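Local coordinates for protein glutamate--tRNA ligase (PDB 6B1Z) that probably attaches glutamate to its cognate tRNA in an ATP-dependent reaction, as a class I glutamyl-tRNA synthetase, at residues F278-N284 with S294-E300. Sequence-based numbering, arbitrary orientation.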
ATOM      1  N   PHE A 278      11.173  -3.292   4.399  1.00 35.36           N
ATOM      2  CA  PHE A 278       9.756  -3.580   4.262  1.00 29.51           C
ATOM      3  C   PHE A 278       9.331  -3.218   2.846  1.00 18.79           C
ATOM      4  O   PHE A 278       9.987  -2.408   2.179  1.00 21.63           O
ATOM      5  CB  PHE A 278       8.888  -2.844   5.303  1.00 30.21           C
ATOM      6  CG  PHE A 278       9.053  -1.344   5.308  1.00 27.85           C
ATOM      7  CD1 PHE A 278       8.336  -0.545   4.423  1.00 28.23           C
ATOM      8  CD2 PHE A 278       9.882  -0.729   6.235  1.00 32.91           C
ATOM      9  CE1 PHE A 278       8.480   0.836   4.438  1.00 28.67           C
ATOM     10  CE2 PHE A 278      10.027   0.648   6.258  1.00 28.17           C
ATOM     11  CZ  PHE A 278       9.322   1.434   5.354  1.00 27.10           C
ATOM     12  N   PRO A 279       8.261  -3.825   2.350  1.00 19.74           N
ATOM     13  CA  PRO A 279       7.832  -3.550   0.980  1.00 20.17           C
ATOM     14  C   PRO A 279       7.134  -2.203   0.889  1.00 23.77           C
ATOM     15  O   PRO A 279       6.713  -1.606   1.885  1.00 22.22           O
ATOM     16  CB  PRO A 279       6.877  -4.708   0.659  1.00 20.83           C
ATOM     17  CG  PRO A 279       6.407  -5.203   1.972  1.00 25.27           C
ATOM     18  CD  PRO A 279       7.461  -4.884   2.992  1.00 21.45           C
ATOM     19  N   VAL A 280       7.038  -1.714  -0.339  1.00 22.33           N
ATOM     20  CA  VAL A 280       6.384  -0.436  -0.581  1.00 23.68           C
ATOM     21  C   VAL A 280       5.179  -0.548  -1.502  1.00 21.71           C
ATOM     22  O   VAL A 280       4.351   0.380  -1.521  1.00 22.13           O
ATOM     23  CB  VAL A 280       7.383   0.604  -1.127  1.00 25.77           C
ATOM     24  CG1 VAL A 280       8.391   0.970  -0.043  1.00 32.40           C
ATOM     25  CG2 VAL A 280       8.083   0.078  -2.371  1.00 30.00           C
ATOM     26  N   PHE A 281       5.018  -1.647  -2.233  1.00 21.76           N
ATOM     27  CA  PHE A 281       3.876  -1.831  -3.120  1.00 18.81           C
ATOM     28  C   PHE A 281       3.044  -3.023  -2.655  1.00 20.59           C
ATOM     29  O   PHE A 281       3.596  -3.966  -2.079  1.00 18.52           O
ATOM     30  CB  PHE A 281       4.362  -2.067  -4.557  1.00 17.64           C
ATOM     31  CG  PHE A 281       5.367  -1.047  -5.029  1.00 24.34           C
ATOM     32  CD1 PHE A 281       5.131   0.312  -4.865  1.00 22.99           C
ATOM     33  CD2 PHE A 281       6.555  -1.457  -5.613  1.00 27.70           C
ATOM     34  CE1 PHE A 281       6.061   1.251  -5.303  1.00 27.15           C
ATOM     35  CE2 PHE A 281       7.491  -0.523  -6.052  1.00 34.20           C
ATOM     36  CZ  PHE A 281       7.239   0.828  -5.892  1.00 30.50           C
ATOM     37  N   PRO A 282       1.722  -3.024  -2.884  1.00 17.13           N
ATOM     38  CA  PRO A 282       0.925  -4.187  -2.443  1.00 15.84           C
ATOM     39  C   PRO A 282       1.308  -5.481  -3.144  1.00 17.23           C
ATOM     40  O   PRO A 282       1.305  -6.545  -2.508  1.00 17.16           O
ATOM     41  CB  PRO A 282      -0.523  -3.762  -2.754  1.00 17.39           C
ATOM     42  CG  PRO A 282      -0.387  -2.709  -3.841  1.00 15.73           C
ATOM     43  CD  PRO A 282       0.883  -1.969  -3.488  1.00 16.51           C
ATOM     44  N   LEU A 283       1.651  -5.417  -4.434  1.00 17.00           N
ATOM     45  CA  LEU A 283       1.974  -6.580  -5.246  1.00 17.34           C
ATOM     46  C   LEU A 283       3.334  -6.381  -5.894  1.00 18.11           C
ATOM     47  O   LEU A 283       3.809  -5.252  -6.055  1.00 19.76           O
ATOM     48  CB  LEU A 283       0.925  -6.809  -6.348  1.00 18.46           C
ATOM     49  CG  LEU A 283      -0.546  -6.604  -6.006  1.00 17.15           C
ATOM     50  CD1 LEU A 283      -1.410  -6.775  -7.261  1.00 24.06           C
ATOM     51  CD2 LEU A 283      -0.993  -7.579  -4.938  1.00 19.77           C
ATOM     52  N   ASN A 284       3.942  -7.500  -6.296  1.00 20.51           N
ATOM     53  CA  ASN A 284       5.176  -7.470  -7.072  1.00 19.55           C
ATOM     54  C   ASN A 284       5.077  -6.482  -8.228  1.00 22.33           C
ATOM     55  O   ASN A 284       4.087  -6.473  -8.964  1.00 26.83           O
ATOM     56  CB  ASN A 284       5.466  -8.859  -7.641  1.00 23.83           C
ATOM     57  CG  ASN A 284       6.247  -9.739  -6.694  1.00 28.37           C
ATOM     58  OD1 ASN A 284       6.303  -9.491  -5.496  1.00 25.40           O
ATOM     59  ND2 ASN A 284       6.854 -10.785  -7.237  1.00 29.58           N
ATOM     60  N   SER A 294      10.445  -5.335  -7.395  1.00 30.08           N
ATOM     61  CA  SER A 294      10.181  -5.005  -5.999  1.00 30.15           C
ATOM     62  C   SER A 294       9.111  -5.958  -5.467  1.00 29.56           C
ATOM     63  O   SER A 294       7.999  -6.017  -6.009  1.00 24.58           O
ATOM     64  CB  SER A 294       9.735  -3.548  -5.874  1.00 29.49           C
ATOM     65  OG  SER A 294       9.463  -3.195  -4.527  1.00 30.50           O
ATOM     66  N   ALA A 295       9.444  -6.711  -4.415  1.00 24.99           N
ATOM     67  CA  ALA A 295       8.512  -7.693  -3.871  1.00 24.71           C
ATOM     68  C   ALA A 295       7.386  -6.991  -3.120  1.00 22.85           C
ATOM     69  O   ALA A 295       7.630  -6.088  -2.317  1.00 24.17           O
ATOM     70  CB  ALA A 295       9.244  -8.666  -2.944  1.00 25.55           C
ATOM     71  N   GLY A 296       6.152  -7.396  -3.392  1.00 17.57           N
ATOM     72  CA  GLY A 296       5.016  -6.752  -2.766  1.00 17.69           C
ATOM     73  C   GLY A 296       4.705  -7.299  -1.375  1.00 17.15           C
ATOM     74  O   GLY A 296       5.202  -8.348  -0.955  1.00 17.46           O
ATOM     75  N   TYR A 297       3.856  -6.555  -0.659  1.00 15.26           N
ATOM     76  CA  TYR A 297       3.317  -7.044   0.609  1.00 14.93           C
ATOM     77  C   TYR A 297       2.738  -8.445   0.456  1.00 17.47           C
ATOM     78  O   TYR A 297       2.984  -9.332   1.285  1.00 17.45           O
ATOM     79  CB  TYR A 297       2.240  -6.092   1.142  1.00 16.38           C
ATOM     80  CG  TYR A 297       2.778  -4.878   1.884  1.00 17.14           C
ATOM     81  CD1 TYR A 297       3.144  -3.723   1.204  1.00 15.63           C
ATOM     82  CD2 TYR A 297       2.900  -4.897   3.270  1.00 20.24           C
ATOM     83  CE1 TYR A 297       3.620  -2.609   1.885  1.00 17.15           C
ATOM     84  CE2 TYR A 297       3.371  -3.796   3.953  1.00 19.38           C
ATOM     85  CZ  TYR A 297       3.746  -2.668   3.253  1.00 19.32           C
ATOM     86  OH  TYR A 297       4.212  -1.565   3.932  1.00 22.89           O
ATOM     87  N   ARG A 298       1.959  -8.667  -0.612  1.00 14.42           N
ATOM     88  CA  ARG A 298       1.323  -9.970  -0.795  1.00 16.67           C
ATOM     89  C   ARG A 298       2.364 -11.084  -0.878  1.00 17.70           C
ATOM     90  O   ARG A 298       2.271 -12.095  -0.171  1.00 18.98           O
ATOM     91  CB  ARG A 298       0.440  -9.960  -2.046  1.00 17.89           C
ATOM     92  CG  ARG A 298      -0.219 -11.323  -2.321  1.00 18.01           C
ATOM     93  CD  ARG A 298      -0.989 -11.332  -3.638  1.00 22.42           C
ATOM     94  NE  ARG A 298      -0.104 -11.057  -4.767  1.00 23.69           N
ATOM     95  CZ  ARG A 298      -0.519 -10.938  -6.024  1.00 24.27           C
ATOM     96  NH1 ARG A 298      -1.806 -11.093  -6.307  1.00 24.60           N
ATOM     97  NH2 ARG A 298       0.346 -10.660  -6.988  1.00 24.77           N
ATOM     98  N   GLU A 299       3.375 -10.904  -1.718  1.00 16.15           N
ATOM     99  CA  GLU A 299       4.357 -11.956  -1.930  1.00 16.07           C
ATOM    100  C   GLU A 299       5.292 -12.117  -0.738  1.00 21.69           C
ATOM    101  O   GLU A 299       5.850 -13.207  -0.552  1.00 21.51           O
ATOM    102  CB  GLU A 299       5.146 -11.666  -3.202  1.00 19.83           C
ATOM    103  CG  GLU A 299       4.305 -11.780  -4.484  1.00 19.51           C
ATOM    104  CD  GLU A 299       3.584 -10.484  -4.873  1.00 24.93           C
ATOM    105  OE1 GLU A 299       3.454  -9.568  -4.034  1.00 20.21           O
ATOM    106  OE2 GLU A 299       3.171 -10.373  -6.052  1.00 26.03           O
ATOM    107  N   GLU A 300       5.454 -11.071   0.077  1.00 18.08           N
ATOM    108  CA  GLU A 300       6.237 -11.167   1.305  1.00 17.16           C
ATOM    109  C   GLU A 300       5.468 -11.833   2.435  1.00 20.36           C
ATOM    110  O   GLU A 300       6.024 -12.000   3.527  1.00 20.98           O
ATOM    111  CB  GLU A 300       6.703  -9.772   1.750  1.00 17.28           C
ATOM    112  CG  GLU A 300       7.811  -9.198   0.873  1.00 19.65           C
ATOM    113  CD  GLU A 300       9.084 -10.030   0.919  1.00 38.95           C
ATOM    114  OE1 GLU A 300       9.526 -10.378   2.029  1.00 40.20           O
ATOM    115  OE2 GLU A 300       9.630 -10.354  -0.155  1.00 47.81           O
TER
HETATM  116  O   HOH W   1       5.262   0.469   2.506  1.00 35.57           O
HETATM  117  O   HOH W   2       7.428  -3.535  -2.768  1.00 24.47           O
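Glu-299 OE2 takes two donors from opposite faces of its carboxylate: the backbone N of Asn-284, 3.0 Å away, and NH2 of Arg-298, whose bond lies flat in the guanidinium plane and forms a salt bridge. The Glu-299 chain bends at its second torsion (chi2 88°), which lays the carboxylate against the Asn-284 amide, the two planes only 12° apart. That stack brings Asn-284 OD1 close to the carboxylate carbon and oxygens, a crowding of acceptors probably eased by Gly-296 N, which donates to OD1 at 3.0 Å within the carbonyl plane. Arg-298 also presents one guanidinium face to Leu-283, with CD2 centred 3.5 Å above it, while its NH1 pairs with Glu-68 of helix 62-73.

Two backbone bonds join the loops further along: Tyr-297 N to Phe-281 O, and Arg-298 N to Pro-282 O at 2.9 Å. Beyond them Pro-279 sits on the Tyr-297 ring, its CG 3.5 Å from the centroid and 6° off the normal, a clear CH-pi contact. Water 1 bridges Pro-279 O and Tyr-297 OH. Water 2 ties Val-280 N to Ser-294 OG and Ala-295 O; Ser-294 OG also lies 3.6 Å from Phe-281 CD2.

Ser-294 pairs through its backbone with Phe-285, so the two loops form the base of a beta-hairpin excursion, strands 285-286 and 293-294, set between helices 270-276 and 304-312 within the class I synthetase catalytic-domain family region.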